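Local coordinates for protein putative hemolysin (Streptococcus mutans UA159, PDB 2RK5) that is a putative membrane-bound hemolysin of the UPF0053 family, represented here by its transporter-associated domain, and may bind flavin adenine dinucleotide, at residues H56-S61 with H65-N70; T27-D32 with A38-T43; T47-E52 with D71-G76. All blocks are in the same frame, centred on the assembly; numbering follows the deposited sequence.

Contact 1 of 3, residues H56-S61 with H65-N70; sequences HFEVES and HLELIN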
ATOM      1  N   HIS A  56       2.571 -13.503   3.965  1.00  9.26           N
ATOM      2  CA  HIS A  56       3.875 -14.071   3.629  1.00  9.61           C
ATOM      3  C   HIS A  56       4.015 -14.138   2.123  1.00 10.50           C
ATOM      4  O   HIS A  56       3.069 -14.518   1.443  1.00 10.62           O
ATOM      5  CB  HIS A  56       3.939 -15.485   4.142  1.00 10.25           C
ATOM      6  CG  HIS A  56       3.888 -15.596   5.624  1.00 11.91           C
ATOM      7  ND1 HIS A  56       2.860 -15.093   6.396  1.00 14.47           N
ATOM      8  CD2 HIS A  56       4.702 -16.255   6.474  1.00 13.98           C
ATOM      9  CE1 HIS A  56       3.076 -15.390   7.663  1.00 13.27           C
ATOM     10  NE2 HIS A  56       4.178 -16.105   7.737  1.00 17.78           N
ATOM     11  N   PHE A  57       5.180 -13.751   1.617  1.00  9.42           N
ATOM     12  CA  PHE A  57       5.449 -13.852   0.181  1.00 10.12           C
ATOM     13  C   PHE A  57       6.783 -14.522  -0.021  1.00 10.40           C
ATOM     14  O   PHE A  57       7.774 -14.091   0.529  1.00 11.47           O
ATOM     15  CB  PHE A  57       5.476 -12.462  -0.470  1.00 10.98           C
ATOM     16  CG  PHE A  57       5.403 -12.497  -1.971  1.00 10.37           C
ATOM     17  CD1 PHE A  57       4.371 -13.133  -2.601  1.00 12.44           C
ATOM     18  CD2 PHE A  57       6.346 -11.857  -2.745  1.00 16.08           C
ATOM     19  CE1 PHE A  57       4.270 -13.150  -3.972  1.00 14.55           C
ATOM     20  CE2 PHE A  57       6.244 -11.880  -4.147  1.00 14.64           C
ATOM     21  CZ  PHE A  57       5.226 -12.536  -4.734  1.00 13.69           C
ATOM     22  N   GLU A  58       6.791 -15.591  -0.799  1.00 10.45           N
ATOM     23  CA  GLU A  58       7.998 -16.371  -0.991  1.00 12.33           C
ATOM     24  C   GLU A  58       8.445 -16.250  -2.437  1.00 12.13           C
ATOM     25  O   GLU A  58       7.651 -16.392  -3.377  1.00 12.27           O
ATOM     26  CB  GLU A  58       7.741 -17.837  -0.614  1.00 13.10           C
ATOM     27  CG  GLU A  58       7.587 -18.004   0.883  1.00 16.31           C
ATOM     28  CD  GLU A  58       7.340 -19.434   1.310  1.00 17.93           C
ATOM     29  OE1 GLU A  58       8.278 -20.240   1.240  1.00 24.86           O
ATOM     30  OE2 GLU A  58       6.208 -19.750   1.728  1.00 25.11           O
ATOM     31  N   VAL A  59       9.729 -15.971  -2.599  1.00 11.96           N
ATOM     32  CA  VAL A  59      10.305 -15.904  -3.932  1.00 13.03           C
ATOM     33  C   VAL A  59      11.659 -16.575  -3.976  1.00 12.99           C
ATOM     34  O   VAL A  59      12.303 -16.739  -2.959  1.00 13.06           O
ATOM     35  CB  VAL A  59      10.403 -14.449  -4.439  1.00 13.78           C
ATOM     36  CG1 VAL A  59       9.017 -13.831  -4.592  1.00 15.63           C
ATOM     37  CG2 VAL A  59      11.284 -13.611  -3.543  1.00 16.13           C
ATOM     38  N   GLU A  60      12.072 -16.985  -5.164  1.00 13.36           N
ATOM     39  CA  GLU A  60      13.396 -17.544  -5.364  1.00 14.51           C
ATOM     40  C   GLU A  60      14.179 -16.639  -6.297  1.00 13.80           C
ATOM     41  O   GLU A  60      13.668 -16.224  -7.340  1.00 13.54           O
ATOM     42  CB  GLU A  60      13.330 -18.956  -5.962  1.00 15.00           C
ATOM     43  CG  GLU A  60      14.706 -19.531  -6.258  1.00 15.96           C
ATOM     44  CD  GLU A  60      14.630 -20.966  -6.712  1.00 19.35           C
ATOM     45  OE1 GLU A  60      13.495 -21.468  -6.963  1.00 24.26           O
ATOM     46  OE2 GLU A  60      15.705 -21.608  -6.811  1.00 25.83           O
ATOM     47  N   SER A  61      15.421 -16.335  -5.936  1.00 12.88           N
ATOM     48  CA  SER A  61      16.253 -15.478  -6.767  1.00 13.86           C
ATOM     49  C   SER A  61      17.736 -15.810  -6.571  1.00 13.59           C
ATOM     50  O   SER A  61      18.247 -15.866  -5.436  1.00 13.55           O
ATOM     51  CB  SER A  61      15.995 -14.004  -6.444  1.00 14.20           C
ATOM     52  OG  SER A  61      16.892 -13.182  -7.173  1.00 17.76           O
ATOM     53  N   HIS A  65      16.196 -18.721  -1.584  0.50 13.93           N
ATOM     54  CA  HIS A  65      14.767 -18.649  -1.310  0.50 13.25           C
ATOM     55  C   HIS A  65      14.590 -17.578  -0.252  0.50 12.50           C
ATOM     56  O   HIS A  65      15.286 -17.586   0.740  0.50 12.01           O
ATOM     57  CB  HIS A  65      14.210 -19.976  -0.796  0.50 14.09           C
ATOM     58  CG  HIS A  65      12.803 -19.883  -0.288  0.50 14.69           C
ATOM     59  ND1 HIS A  65      11.703 -20.231  -1.044  0.50 17.22           N
ATOM     60  CD2 HIS A  65      12.320 -19.489   0.914  0.50 16.69           C
ATOM     61  CE1 HIS A  65      10.607 -20.050  -0.329  0.50 17.42           C
ATOM     62  NE2 HIS A  65      10.953 -19.589   0.861  0.50 17.26           N
ATOM     63  N   LEU A  66      13.689 -16.634  -0.505  1.00 11.20           N
ATOM     64  CA  LEU A  66      13.396 -15.550   0.430  1.00 11.46           C
ATOM     65  C   LEU A  66      11.943 -15.680   0.858  1.00 10.77           C
ATOM     66  O   LEU A  66      11.056 -15.888   0.024  1.00 10.77           O
ATOM     67  CB  LEU A  66      13.559 -14.204  -0.249  1.00 11.78           C
ATOM     68  CG  LEU A  66      14.908 -13.822  -0.854  1.00 15.41           C
ATOM     69  CD1 LEU A  66      14.862 -12.405  -1.453  1.00 18.05           C
ATOM     70  CD2 LEU A  66      15.950 -13.911   0.161  1.00 17.86           C
ATOM     71  N   GLU A  67      11.709 -15.497   2.150  1.00  9.75           N
ATOM     72  CA  GLU A  67      10.347 -15.371   2.680  1.00  9.37           C
ATOM     73  C   GLU A  67      10.224 -13.956   3.243  1.00  8.50           C
ATOM     74  O   GLU A  67      11.014 -13.558   4.095  1.00  9.59           O
ATOM     75  CB  GLU A  67      10.037 -16.423   3.750  1.00  9.87           C
ATOM     76  CG  GLU A  67       8.623 -16.311   4.284  1.00 10.47           C
ATOM     77  CD  GLU A  67       8.274 -17.339   5.344  1.00 10.51           C
ATOM     78  OE1 GLU A  67       9.181 -17.997   5.855  1.00 13.82           O
ATOM     79  OE2 GLU A  67       7.081 -17.442   5.690  1.00 16.93           O
ATOM     80  N   LEU A  68       9.256 -13.196   2.738  1.00  8.83           N
ATOM     81  CA  LEU A  68       9.034 -11.807   3.150  1.00  9.83           C
ATOM     82  C   LEU A  68       7.743 -11.762   3.967  1.00  9.34           C
ATOM     83  O   LEU A  68       6.726 -12.268   3.519  1.00  9.32           O
ATOM     84  CB  LEU A  68       8.889 -10.902   1.944  1.00  9.21           C
ATOM     85  CG  LEU A  68      10.084 -10.585   1.057  1.00 11.94           C
ATOM     86  CD1 LEU A  68      10.680 -11.829   0.520  1.00 17.13           C
ATOM     87  CD2 LEU A  68       9.615  -9.696  -0.083  1.00 12.23           C
ATOM     88  N   ILE A  69       7.807 -11.138   5.140  1.00  8.90           N
ATOM     89  CA  ILE A  69       6.669 -11.042   6.049  1.00  9.74           C
ATOM     90  C   ILE A  69       6.572  -9.633   6.598  1.00  8.95           C
ATOM     91  O   ILE A  69       7.572  -9.051   6.986  1.00  9.17           O
ATOM     92  CB  ILE A  69       6.792 -12.009   7.248  1.00  9.86           C
ATOM     93  CG1 ILE A  69       7.253 -13.403   6.828  1.00 12.26           C
ATOM     94  CG2 ILE A  69       5.441 -12.116   7.961  1.00 11.11           C
ATOM     95  CD1 ILE A  69       7.493 -14.344   8.034  1.00 12.22           C
ATOM     96  N   ASN A  70       5.365  -9.084   6.674  1.00  8.48           N
ATOM     97  CA  ASN A  70       5.244  -7.751   7.263  1.00  8.96           C
ATOM     98  C   ASN A  70       5.679  -7.785   8.714  1.00  8.42           C
ATOM     99  O   ASN A  70       5.299  -8.697   9.471  1.00  9.12           O
ATOM    100  CB  ASN A  70       3.837  -7.198   7.147  1.00  9.34           C
ATOM    101  CG  ASN A  70       2.799  -8.127   7.705  1.00  8.90           C
ATOM    102  OD1 ASN A  70       2.649  -9.218   7.184  1.00  9.53           O
ATOM    103  ND2 ASN A  70       2.031  -7.679   8.717  1.00  9.13           N
TER
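Phe-57 and Val-59 pair with Leu-68 and Leu-66 on two antiparallel strands whose axes approach to 4.6 Å, with their N-to-C directions 161° apart. Each of the two pairs is closed by reciprocal backbone bonds: Phe-57 N to Leu-68 O (2.9 Å) with Leu-68 N back to Phe-57 O (2.8 Å), and the same exchange between Val-59 and Leu-66. Between and beyond them, His-56 with Ile-69, Glu-58 with Glu-67 and Glu-60 with His-65 are non-hydrogen-bonded pairs; Glu-58 CA points its hydrogen at Leu-66 O, 3.3 Å away, a CA-H...O contact. The two strands make a beta hairpin at one margin of the domain's five-stranded antiparallel sheet: 56-61 is an outermost strand of the chain, while 65-70 bonds on its other side to strand 77-85. On the hairpin face carrying Phe-57, Val-59, Leu-66 and Leu-68 the contact is apolar. Val-59 places CG2 between its backbone N and carbonyl carbon (chi1 -64°), and this branch touches Leu-66 CB at 4.0 Å; the two side chains run obliquely to one another. The Phe-57 ring instead swings off its partner Leu-68 and reaches Phe-40 and Val-45 of helix 37-45. The other face is polar and more exposed. There Ile-69 lies alongside His-56, its CG2 methyl sitting over the imidazole face in a CH-pi contact, 4.1 Å from the ring centroid. Glu-58 extends fully beyond CG, and its carboxylate probably comes up to the edge of the His-65 imidazole in the modelled conformer. The aliphatic stems of Glu-58 and Glu-67 rest against each other, CG to CG 3.9 Å; Glu-58 OE2 and Glu-67 OE2 are 4.7 Å apart, where like charges would probably repel mildly.

Contact 2 of 3, residues T27-D32 with A38-T43; sequences TDLESD and AGFYLT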
ATOM      1  N   THR A  27      20.471 -10.813  -4.857  1.00 10.15           N
ATOM      2  CA  THR A  27      19.308 -11.274  -5.584  1.00 11.10           C
ATOM      3  C   THR A  27      19.050 -10.346  -6.786  1.00 10.30           C
ATOM      4  O   THR A  27      19.830  -9.400  -7.044  1.00 11.54           O
ATOM      5  CB  THR A  27      18.076 -11.302  -4.638  1.00 10.19           C
ATOM      6  OG1 THR A  27      17.962 -10.041  -3.974  1.00 12.03           O
ATOM      7  CG2 THR A  27      18.252 -12.380  -3.579  1.00 11.83           C
ATOM      8  N   ASP A  28      17.987 -10.663  -7.524  1.00 11.63           N
ATOM      9  CA  ASP A  28      17.607  -9.949  -8.746  1.00 12.55           C
ATOM     10  C   ASP A  28      16.088  -9.747  -8.823  1.00 12.34           C
ATOM     11  O   ASP A  28      15.472  -9.924  -9.882  1.00 13.64           O
ATOM     12  CB  ASP A  28      18.134 -10.702 -10.005  1.00 12.95           C
ATOM     13  CG  ASP A  28      17.411 -12.057 -10.252  1.00 19.65           C
ATOM     14  OD1 ASP A  28      16.590 -12.512  -9.410  1.00 25.07           O
ATOM     15  OD2 ASP A  28      17.662 -12.668 -11.328  1.00 28.43           O
ATOM     16  N   LEU A  29      15.500  -9.326  -7.712  1.00 11.45           N
ATOM     17  CA  LEU A  29      14.052  -9.107  -7.658  1.00 12.65           C
ATOM     18  C   LEU A  29      13.695  -7.934  -8.544  1.00 13.71           C
ATOM     19  O   LEU A  29      14.429  -6.956  -8.585  1.00 13.94           O
ATOM     20  CB  LEU A  29      13.618  -8.767  -6.246  1.00 11.73           C
ATOM     21  CG  LEU A  29      13.916  -9.840  -5.202  1.00 12.83           C
ATOM     22  CD1 LEU A  29      13.289  -9.471  -3.864  1.00 12.52           C
ATOM     23  CD2 LEU A  29      13.469 -11.224  -5.730  1.00 16.10           C
ATOM     24  N   GLU A  30      12.583  -8.047  -9.255  1.00 14.39           N
ATOM     25  CA  GLU A  30      12.082  -6.920 -10.037  1.00 15.98           C
ATOM     26  C   GLU A  30      10.605  -7.070 -10.248  1.00 15.00           C
ATOM     27  O   GLU A  30      10.079  -8.177 -10.264  1.00 15.56           O
ATOM     28  CB  GLU A  30      12.795  -6.835 -11.378  1.00 17.28           C
ATOM     29  CG  GLU A  30      12.606  -8.047 -12.251  1.00 20.75           C
ATOM     30  CD  GLU A  30      13.414  -7.967 -13.548  1.00 22.34           C
ATOM     31  OE1 GLU A  30      13.430  -6.886 -14.198  1.00 31.28           O
ATOM     32  OE2 GLU A  30      14.042  -8.990 -13.919  1.00 30.92           O
ATOM     33  N   SER A  31       9.933  -5.943 -10.393  1.00 13.87           N
ATOM     34  CA  SER A  31       8.526  -5.945 -10.748  1.00 14.06           C
ATOM     35  C   SER A  31       8.188  -4.623 -11.416  1.00 13.41           C
ATOM     36  O   SER A  31       8.767  -3.585 -11.106  1.00 12.29           O
ATOM     37  CB  SER A  31       7.678  -6.177  -9.513  1.00 15.12           C
ATOM     38  OG  SER A  31       6.314  -6.019  -9.758  1.00 20.01           O
ATOM     39  N   ASP A  32       7.257  -4.674 -12.361  1.00 14.49           N
ATOM     40  CA  ASP A  32       6.826  -3.478 -13.051  1.00 15.15           C
ATOM     41  C   ASP A  32       6.236  -2.467 -12.084  1.00 14.84           C
ATOM     42  O   ASP A  32       5.470  -2.828 -11.203  1.00 16.87           O
ATOM     43  CB  ASP A  32       5.778  -3.846 -14.117  1.00 15.92           C
ATOM     44  CG  ASP A  32       6.396  -4.471 -15.383  1.00 20.66           C
ATOM     45  OD1 ASP A  32       7.632  -4.457 -15.577  1.00 23.48           O
ATOM     46  OD2 ASP A  32       5.607  -4.944 -16.226  1.00 26.91           O
ATOM     47  N   ALA A  38       9.127  -2.746  -0.147  1.00  7.66           N
ATOM     48  CA  ALA A  38       7.690  -2.732   0.236  1.00  7.53           C
ATOM     49  C   ALA A  38       6.788  -2.798  -0.994  1.00  7.61           C
ATOM     50  O   ALA A  38       5.756  -3.484  -0.994  1.00  9.12           O
ATOM     51  CB  ALA A  38       7.316  -1.514   1.086  1.00  8.93           C
ATOM     52  N   GLY A  39       7.138  -2.056  -2.033  1.00  7.37           N
ATOM     53  CA  GLY A  39       6.352  -2.071  -3.254  1.00  8.32           C
ATOM     54  C   GLY A  39       6.333  -3.465  -3.850  1.00  7.58           C
ATOM     55  O   GLY A  39       5.290  -3.937  -4.333  1.00  8.80           O
ATOM     56  N   PHE A  40       7.495  -4.115  -3.884  1.00  7.52           N
ATOM     57  CA  PHE A  40       7.592  -5.480  -4.424  1.00  8.22           C
ATOM     58  C   PHE A  40       6.713  -6.452  -3.613  1.00  7.62           C
ATOM     59  O   PHE A  40       5.962  -7.288  -4.166  1.00  7.91           O
ATOM     60  CB  PHE A  40       9.051  -5.917  -4.414  1.00  8.94           C
ATOM     61  CG  PHE A  40       9.271  -7.312  -4.894  1.00  9.40           C
ATOM     62  CD1 PHE A  40       9.477  -7.574  -6.219  1.00  8.59           C
ATOM     63  CD2 PHE A  40       9.289  -8.355  -4.007  1.00  9.77           C
ATOM     64  CE1 PHE A  40       9.652  -8.855  -6.669  1.00 10.05           C
ATOM     65  CE2 PHE A  40       9.475  -9.662  -4.433  1.00  9.62           C
ATOM     66  CZ  PHE A  40       9.650  -9.911  -5.771  1.00  9.85           C
ATOM     67  N   TYR A  41       6.822  -6.354  -2.285  1.00  7.74           N
ATOM     68  CA  TYR A  41       6.057  -7.235  -1.396  1.00  7.89           C
ATOM     69  C   TYR A  41       4.564  -6.986  -1.561  1.00  8.58           C
ATOM     70  O   TYR A  41       3.766  -7.932  -1.722  1.00  8.68           O
ATOM     71  CB  TYR A  41       6.483  -6.975   0.030  1.00  7.76           C
ATOM     72  CG  TYR A  41       5.568  -7.526   1.065  1.00  7.04           C
ATOM     73  CD1 TYR A  41       5.704  -8.833   1.540  1.00  7.19           C
ATOM     74  CD2 TYR A  41       4.621  -6.715   1.667  1.00  8.44           C
ATOM     75  CE1 TYR A  41       4.873  -9.335   2.551  1.00  7.60           C
ATOM     76  CE2 TYR A  41       3.766  -7.219   2.650  1.00  7.45           C
ATOM     77  CZ  TYR A  41       3.914  -8.509   3.115  1.00  6.70           C
ATOM     78  OH  TYR A  41       3.082  -8.949   4.123  1.00  8.90           O
ATOM     79  N   LEU A  42       4.161  -5.727  -1.549  1.00  8.34           N
ATOM     80  CA  LEU A  42       2.709  -5.420  -1.605  1.00  9.57           C
ATOM     81  C   LEU A  42       2.078  -5.829  -2.942  1.00 10.10           C
ATOM     82  O   LEU A  42       0.930  -6.342  -3.002  1.00 10.99           O
ATOM     83  CB  LEU A  42       2.418  -3.930  -1.352  1.00  9.71           C
ATOM     84  CG  LEU A  42       2.664  -3.489   0.099  1.00 13.41           C
ATOM     85  CD1 LEU A  42       2.568  -1.954   0.194  1.00 14.57           C
ATOM     86  CD2 LEU A  42       1.682  -4.152   1.075  1.00 15.35           C
ATOM     87  N   THR A  43       2.816  -5.598  -4.027  1.00 11.09           N
ATOM     88  CA  THR A  43       2.325  -6.005  -5.357  1.00 12.33           C
ATOM     89  C   THR A  43       2.279  -7.533  -5.460  1.00 11.78           C
ATOM     90  O   THR A  43       1.393  -8.089  -6.140  1.00 12.97           O
ATOM     91  CB  THR A  43       3.157  -5.387  -6.474  1.00 14.48           C
ATOM     92  OG1 THR A  43       4.479  -5.828  -6.343  1.00 20.31           O
ATOM     93  CG2 THR A  43       3.179  -3.930  -6.361  1.00 14.11           C
TER
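Leu-29 lays its side chain at about a right angle across one face of the Phe-40 ring, and this apolar crossing is the tightly packed part of the contact. The CD1 methyl of Leu-29 makes the CH-pi approach, 4.2 Å from the centroid of the Phe-40 ring and 23° off its normal, so it sits toward the rim. Its nearest ring atom is Phe-40 CE2, at 3.9 Å. Leu-29 CB and CD2 meet the CE1 and CZ parts of the same ring, so the leucine touches it with several carbons. Phe-40 carries its ring on a trans first torsion (chi1 178°), which swings it from the helix to the irregular loop 27-32, although its CB does not aim there. The carbonyl of Glu-30 comes to the ring edge in its plane, Glu-30 O lying 3.7 Å from Phe-40 CE1, where the rim hydrogens are slightly positive. Past this point the contact thins. Ser-31 adds its CB, 4.0 Å from Phe-40 CD1, and Ser-31 OG stays 3.9 Å from Thr-43 OG1. The Thr-43 hydroxyl lies close to the helix carbonyls Gly-39 O and Phe-40 O instead. The CB of Glu-30 points away from the helix and the residue is exposed; the Ser-31 and Thr-43 hydroxyls make a polar margin, less buried than the packing of Leu-29 on Phe-40. The loop is anchored at its start by Asn-22 of helix 18-25, which accepts from Leu-29 N. Helix 37-45 lies against the sheet with Tyr-41 on Leu-68 and Leu-42 on Val-78, and Leu-29 reaches Val-59 and Ser-61, so loop and helix together pack on strands 56-61, 64-74 and 77-85.

Contact 3 of 3, residues T47-E52 with D71-G76; sequences TIPSQE and DKVKDG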
ATOM      1  N   THR A  47      -2.551  -7.236  -1.045  1.00 21.51           N
ATOM      2  CA  THR A  47      -3.379  -7.037   0.158  1.00 21.91           C
ATOM      3  C   THR A  47      -2.654  -6.163   1.147  1.00 21.55           C
ATOM      4  O   THR A  47      -1.505  -6.369   1.335  1.00 21.81           O
ATOM      5  CB  THR A  47      -3.638  -8.412   0.867  1.00 23.41           C
ATOM      6  OG1 THR A  47      -2.402  -9.002   1.289  1.00 26.27           O
ATOM      7  CG2 THR A  47      -4.287  -9.373  -0.097  1.00 24.20           C
ATOM      8  N   ILE A  48      -3.305  -5.208   1.793  1.00 18.84           N
ATOM      9  CA  ILE A  48      -2.658  -4.600   2.932  1.00 18.97           C
ATOM     10  C   ILE A  48      -2.732  -5.605   4.107  1.00 17.59           C
ATOM     11  O   ILE A  48      -3.834  -5.859   4.609  1.00 18.48           O
ATOM     12  CB  ILE A  48      -3.325  -3.244   3.321  1.00 17.99           C
ATOM     13  CG1 ILE A  48      -3.323  -2.293   2.119  1.00 19.99           C
ATOM     14  CG2 ILE A  48      -2.584  -2.592   4.523  1.00 18.12           C
ATOM     15  CD1 ILE A  48      -1.943  -2.092   1.435  1.00 20.67           C
ATOM     16  N   PRO A  49      -1.593  -6.230   4.510  1.00 17.04           N
ATOM     17  CA  PRO A  49      -1.643  -7.039   5.743  1.00 16.11           C
ATOM     18  C   PRO A  49      -1.761  -6.181   6.957  1.00 17.46           C
ATOM     19  O   PRO A  49      -1.644  -4.974   6.840  1.00 17.25           O
ATOM     20  CB  PRO A  49      -0.240  -7.641   5.825  1.00 15.65           C
ATOM     21  CG  PRO A  49       0.616  -6.644   5.150  1.00 13.98           C
ATOM     22  CD  PRO A  49      -0.229  -6.231   3.956  1.00 16.99           C
ATOM     23  N   SER A  50      -1.908  -6.853   8.108  1.00 17.76           N
ATOM     24  CA  SER A  50      -1.738  -6.267   9.435  1.00 18.03           C
ATOM     25  C   SER A  50      -0.946  -7.221  10.332  1.00 19.14           C
ATOM     26  O   SER A  50      -0.629  -8.390   9.956  1.00 18.08           O
ATOM     27  CB  SER A  50      -3.102  -5.999  10.069  1.00 18.06           C
ATOM     28  OG  SER A  50      -3.853  -7.186  10.223  1.00 17.77           O
ATOM     29  N   GLN A  51      -0.626  -6.757  11.537  1.00 20.49           N
ATOM     30  CA  GLN A  51       0.030  -7.637  12.496  1.00 21.46           C
ATOM     31  C   GLN A  51      -0.871  -8.842  12.830  1.00 21.16           C
ATOM     32  O   GLN A  51      -0.387  -9.964  13.007  1.00 20.23           O
ATOM     33  CB  GLN A  51       0.440  -6.881  13.757  1.00 21.99           C
ATOM     34  CG  GLN A  51       1.059  -7.810  14.784  1.00 23.81           C
ATOM     35  CD  GLN A  51       1.931  -7.117  15.806  1.00 25.80           C
ATOM     36  OE1 GLN A  51       2.044  -5.888  15.836  1.00 31.62           O
ATOM     37  NE2 GLN A  51       2.558  -7.921  16.667  1.00 31.02           N
ATOM     38  N   GLU A  52      -2.181  -8.622  12.895  1.00 21.16           N
ATOM     39  CA  GLU A  52      -3.114  -9.698  13.216  1.00 21.47           C
ATOM     40  C   GLU A  52      -3.229 -10.685  12.063  1.00 21.05           C
ATOM     41  O   GLU A  52      -3.422 -11.876  12.286  1.00 20.32           O
ATOM     42  CB  GLU A  52      -4.506  -9.129  13.525  1.00 22.43           C
ATOM     43  CG  GLU A  52      -4.575  -8.286  14.787  1.00 24.42           C
ATOM     44  CD  GLU A  52      -4.208  -6.817  14.604  1.00 27.37           C
ATOM     45  OE1 GLU A  52      -3.763  -6.407  13.500  1.00 29.18           O
ATOM     46  OE2 GLU A  52      -4.370  -6.063  15.596  1.00 27.84           O
ATOM     47  N   ASP A  71       6.476  -6.785   9.094  1.00  9.27           N
ATOM     48  CA  ASP A  71       6.841  -6.572  10.486  1.00  9.96           C
ATOM     49  C   ASP A  71       6.200  -5.321  11.085  1.00  9.91           C
ATOM     50  O   ASP A  71       5.945  -5.273  12.283  1.00 12.21           O
ATOM     51  CB  ASP A  71       8.364  -6.506  10.609  1.00 10.20           C
ATOM     52  CG  ASP A  71       8.837  -6.218  12.025  1.00 14.05           C
ATOM     53  OD1 ASP A  71       8.788  -7.126  12.871  1.00 18.77           O
ATOM     54  OD2 ASP A  71       9.280  -5.064  12.279  1.00 20.71           O
ATOM     55  N   LYS A  72       5.945  -4.305  10.267  1.00  9.72           N
ATOM     56  CA  LYS A  72       5.254  -3.103  10.748  1.00 10.49           C
ATOM     57  C   LYS A  72       4.479  -2.508   9.580  1.00 10.21           C
ATOM     58  O   LYS A  72       5.012  -2.446   8.467  1.00 10.62           O
ATOM     59  CB  LYS A  72       6.245  -2.079  11.287  1.00 11.96           C
ATOM     60  CG  LYS A  72       5.642  -0.815  11.829  1.00 15.11           C
ATOM     61  CD  LYS A  72       4.944  -1.058  13.097  1.00 19.43           C
ATOM     62  CE  LYS A  72       4.731   0.201  13.925  1.00 21.09           C
ATOM     63  NZ  LYS A  72       3.923  -0.102  15.154  1.00 23.66           N
ATOM     64  N   VAL A  73       3.239  -2.092   9.840  1.00 10.40           N
ATOM     65  CA  VAL A  73       2.378  -1.452   8.874  1.00 11.40           C
ATOM     66  C   VAL A  73       1.835  -0.153   9.470  1.00 11.97           C
ATOM     67  O   VAL A  73       1.445  -0.113  10.633  1.00 12.92           O
ATOM     68  CB  VAL A  73       1.199  -2.373   8.535  1.00 11.78           C
ATOM     69  CG1 VAL A  73       0.225  -1.699   7.565  1.00 13.57           C
ATOM     70  CG2 VAL A  73       1.698  -3.690   7.953  1.00 12.64           C
ATOM     71  N   LYS A  74       1.798   0.895   8.653  1.00 12.16           N
ATOM     72  CA  LYS A  74       1.354   2.240   9.047  1.00 13.43           C
ATOM     73  C   LYS A  74       0.522   2.806   7.885  1.00 12.89           C
ATOM     74  O   LYS A  74       1.031   2.907   6.764  1.00 12.65           O
ATOM     75  CB  LYS A  74       2.546   3.178   9.274  1.00 14.78           C
ATOM     76  CG  LYS A  74       3.698   2.742  10.205  1.00 18.84           C
ATOM     77  CD  LYS A  74       4.769   3.886  10.394  1.00 18.59           C
ATOM     78  CE  LYS A  74       6.116   3.358  10.933  1.00 21.83           C
ATOM     79  NZ  LYS A  74       7.207   4.423  10.896  1.00 23.22           N
ATOM     80  N   ASP A  75      -0.743   3.162   8.114  1.00 12.05           N
ATOM     81  CA  ASP A  75      -1.566   3.806   7.081  1.00 13.12           C
ATOM     82  C   ASP A  75      -1.571   3.067   5.744  1.00 13.98           C
ATOM     83  O   ASP A  75      -1.443   3.683   4.698  1.00 14.43           O
ATOM     84  CB  ASP A  75      -1.050   5.229   6.822  1.00 11.68           C
ATOM     85  CG  ASP A  75      -2.049   6.081   6.050  1.00 11.00           C
ATOM     86  OD1 ASP A  75      -3.257   5.996   6.343  1.00  9.34           O
ATOM     87  OD2 ASP A  75      -1.616   6.860   5.187  1.00 11.01           O
ATOM     88  N   GLY A  76      -1.636   1.746   5.790  1.00 16.47           N
ATOM     89  CA  GLY A  76      -1.569   0.956   4.547  1.00 17.00           C
ATOM     90  C   GLY A  76      -0.184   0.771   3.949  1.00 18.04           C
ATOM     91  O   GLY A  76      -0.015   0.138   2.882  1.00 21.71           O
TER
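Ile-48 sets CG1 anti to its carbonyl carbon (chi1 -56°), which turns CG2 to the CA of Gly-76, and a chi2 of -52° folds CD1 round to the carbonyl oxygen of the same glycine; Val-73, with CG1 anti to the backbone N (chi1 177°), spreads its two methyls toward Ile-48 and Pro-49. The closest of these approaches is Ile-48 CD1 to Gly-76 O at 3.3 Å, a methyl resting on a carbonyl oxygen. Ile-48 CG2 lies 3.7 Å from Gly-76 CA. The glycine has a positive phi, a conformation it adopts readily, and the isoleucine packs directly on its backbone. The same CG2 also meets Val-73 CG1 at 4.2 Å. Pro-49 contributes ring and carbonyl: its CG stands 4.2 Å from Val-73 CG2, and Pro-49 O touches that methyl at 3.7 Å. The loop 47-52, between helix 37-45 and strand 56-61, thus lies across the far end of strand 64-74 and its turn. Strand 64-74 is broken by a classic beta bulge at Asp-71 and Lys-72, which both face Lys-80, and the chain turns a corner there. The other subunit borders this region: Asp-75 forms a salt bridge to Arg-77 of the second subunit, Val-73 O accepts from Asn-33 of the second subunit, and Ile-48 packs on Leu-42 of the second subunit. Within the contact itself the meetings are methyls and a proline ring against methyls and carbonyl oxygens, so shape and van der Waals fit, rather than directional bonding, set how loop and turn lie together.

In the fold
After strands 2-6 and 9-13 and helix 18-25, contact 2 closes the first of the three loops, a short one, bringing 27-32 back onto helix 37-45 before the other two contacts begin. Segment 47-52 then opens contact 3, which closes only at 71-76; contact 1, the tight hairpin of 56-61 with 65-70, is nested inside that loop. Contacts 1 and 3 share strand 64-74 and are linked by a weak hydrogen bond from Asn-70 ND2 to Ser-50 O. Tyr-41 and Leu-42 of the helix reach Pro-49, joining contacts 2 and 3. Together they tie helix and loops to the sheet, with contacts 2 and 3 also touching the second subunit.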